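Local coordinates for nicotinate-nucleotide--dimethylbenzimidazole phosphoribosyltransferase (Thermus thermophilus HB8, PDB 1WX1), which probably transfers the phosphoribosyl group of nicotinate mononucleotide to 5,6-dimethylbenzimidazole, yielding alpha-ribazole 5'-phosphate for cobalamin synthesis, at residues Thr71-Leu76 with Val103-Pro108. Residues are numbered along the deposited sequence; the frame is centred on the assembly and turned at random.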
loop_
_atom_site.group_PDB
_atom_site.type_symbol
_atom_site.label_atom_id
_atom_site.label_comp_id
_atom_site.label_asym_id
_atom_site.label_seq_id
_atom_site.Cartn_x
_atom_site.Cartn_y
_atom_site.Cartn_z
ATOM N N THR A 71 -8.460 9.237 25.607
ATOM C CA THR A 71 -8.082 7.823 25.520
ATOM C C THR A 71 -9.317 6.947 25.736
ATOM O O THR A 71 -9.634 6.085 24.917
ATOM C CB THR A 71 -7.025 7.450 26.580
ATOM O OG1 THR A 71 -5.878 8.292 26.425
ATOM C CG2 THR A 71 -6.602 5.995 26.422
ATOM N N ARG A 72 -10.013 7.173 26.844
ATOM C CA ARG A 72 -11.209 6.402 27.146
ATOM C C ARG A 72 -12.304 6.608 26.099
ATOM O O ARG A 72 -12.973 5.656 25.689
ATOM C CB ARG A 72 -11.748 6.779 28.528
ATOM C CG ARG A 72 -13.047 6.077 28.872
ATOM C CD ARG A 72 -13.478 6.317 30.312
ATOM N NE ARG A 72 -14.767 5.681 30.553
ATOM C CZ ARG A 72 -15.928 6.160 30.119
ATOM N NH1 ARG A 72 -15.970 7.293 29.430
ATOM N NH2 ARG A 72 -17.047 5.486 30.342
ATOM N N GLN A 73 -12.489 7.849 25.673
ATOM C CA GLN A 73 -13.506 8.153 24.676
ATOM C C GLN A 73 -13.186 7.454 23.358
ATOM O O GLN A 73 -14.082 6.970 22.675
ATOM C CB GLN A 73 -13.597 9.662 24.465
ATOM C CG GLN A 73 -13.902 10.434 25.741
ATOM C CD GLN A 73 -13.834 11.926 25.534
ATOM O OE1 GLN A 73 -13.063 12.412 24.707
ATOM N NE2 GLN A 73 -14.629 12.668 26.300
ATOM N N MET A 74 -11.906 7.383 23.006
ATOM C CA MET A 74 -11.525 6.720 21.767
ATOM C C MET A 74 -11.721 5.216 21.875
ATOM O O MET A 74 -12.057 4.567 20.890
ATOM C CB MET A 74 -10.080 7.061 21.389
ATOM C CG MET A 74 -9.948 8.424 20.725
ATOM S SD MET A 74 -10.931 8.540 19.198
ATOM C CE MET A 74 -10.135 7.268 18.189
ATOM N N VAL A 75 -11.518 4.657 23.068
ATOM C CA VAL A 75 -11.740 3.228 23.247
ATOM C C VAL A 75 -13.213 2.951 22.964
ATOM O O VAL A 75 -13.555 1.993 22.275
ATOM C CB VAL A 75 -11.403 2.758 24.678
ATOM C CG1 VAL A 75 -11.986 1.362 24.919
ATOM C CG2 VAL A 75 -9.888 2.711 24.855
ATOM N N LEU A 76 -14.086 3.800 23.498
ATOM C CA LEU A 76 -15.514 3.635 23.265
ATOM C C LEU A 76 -15.789 3.766 21.765
ATOM O O LEU A 76 -16.617 3.048 21.217
ATOM C CB LEU A 76 -16.304 4.687 24.048
ATOM C CG LEU A 76 -16.283 4.487 25.567
ATOM C CD1 LEU A 76 -16.980 5.660 26.248
ATOM C CD2 LEU A 76 -16.970 3.177 25.926
ATOM N N VAL A 103 -6.509 2.420 31.196
ATOM C CA VAL A 103 -7.262 3.621 30.876
ATOM C C VAL A 103 -7.910 4.172 32.150
ATOM O O VAL A 103 -8.335 3.408 33.014
ATOM C CB VAL A 103 -8.380 3.312 29.848
ATOM C CG1 VAL A 103 -9.284 4.519 29.690
ATOM C CG2 VAL A 103 -7.754 2.934 28.488
ATOM N N VAL A 104 -7.969 5.494 32.281
ATOM C CA VAL A 104 -8.621 6.090 33.449
ATOM C C VAL A 104 -10.131 6.003 33.215
ATOM O O VAL A 104 -10.618 6.371 32.146
ATOM C CB VAL A 104 -8.227 7.579 33.631
ATOM C CG1 VAL A 104 -9.112 8.233 34.681
ATOM C CG2 VAL A 104 -6.772 7.684 34.052
ATOM N N GLY A 105 -10.872 5.504 34.200
ATOM C CA GLY A 105 -12.316 5.410 34.044
ATOM C C GLY A 105 -12.794 4.006 33.728
ATOM O O GLY A 105 -12.012 3.155 33.313
ATOM N N GLU A 106 -14.089 3.762 33.902
ATOM C CA GLU A 106 -14.647 2.437 33.651
ATOM C C GLU A 106 -15.132 2.231 32.223
ATOM O O GLU A 106 -15.528 3.178 31.538
ATOM C CB GLU A 106 -15.804 2.160 34.613
ATOM C CG GLU A 106 -15.467 2.388 36.069
ATOM C CD GLU A 106 -16.583 1.944 36.990
ATOM O OE1 GLU A 106 -17.765 2.105 36.610
ATOM O OE2 GLU A 106 -16.276 1.444 38.096
ATOM N N LEU A 107 -15.105 0.976 31.786
ATOM C CA LEU A 107 -15.553 0.614 30.448
ATOM C C LEU A 107 -16.590 -0.498 30.568
ATOM O O LEU A 107 -16.552 -1.285 31.507
ATOM C CB LEU A 107 -14.371 0.126 29.602
ATOM C CG LEU A 107 -13.325 1.164 29.171
ATOM C CD1 LEU A 107 -12.104 0.459 28.592
ATOM C CD2 LEU A 107 -13.927 2.103 28.138
ATOM N N PRO A 108 -17.532 -0.574 29.616
ATOM C CA PRO A 108 -18.562 -1.618 29.662
ATOM C C PRO A 108 -18.039 -2.950 29.134
ATOM O O PRO A 108 -17.115 -2.975 28.324
ATOM C CB PRO A 108 -19.657 -1.052 28.768
ATOM C CG PRO A 108 -18.848 -0.359 27.688
ATOM C CD PRO A 108 -17.767 0.353 28.491
#
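Thr71 meets Val103 methyl to methyl, CG2 of the threonine lying 3.9 Å from CG2 of the valine, while its hydroxyl turns to Asp55, whose carboxylate also receives the backbone N-H of Val104. Arg72 runs alongside the loop: its CB rests 3.5 Å from Val103 CG1, and an extended chain, with CG anti to the backbone N (chi1 176°), carries the guanidinium past Gly105 to the carbonyl of Glu106. There two nitrogens grip one oxygen side-on, NE at 2.8 Å and NH2 at 3.0 Å from Glu106 O, with that oxygen close to the guanidinium plane. With an alanine here, the Glu106 carbonyl would probably lose both of these donors, and the chain about Gly105 and Glu106 would be less firmly held against the helix. One turn on, Val75 sets CG1 against both methyls of Leu107, 3.8 Å from Leu107 CD1, the side chains crossing nearly at right angles. Leu76 closes the row, its CD2 touching both Leu107 CD2 and Pro108 CD. The loop between strands 94-100 and 113-115 thus packs along one side of helix 70-79, beside the parallel sheet of an alpha/beta fold, with Val75 about 9 Å (side chain to side chain) from Glu304, the predicted proton acceptor.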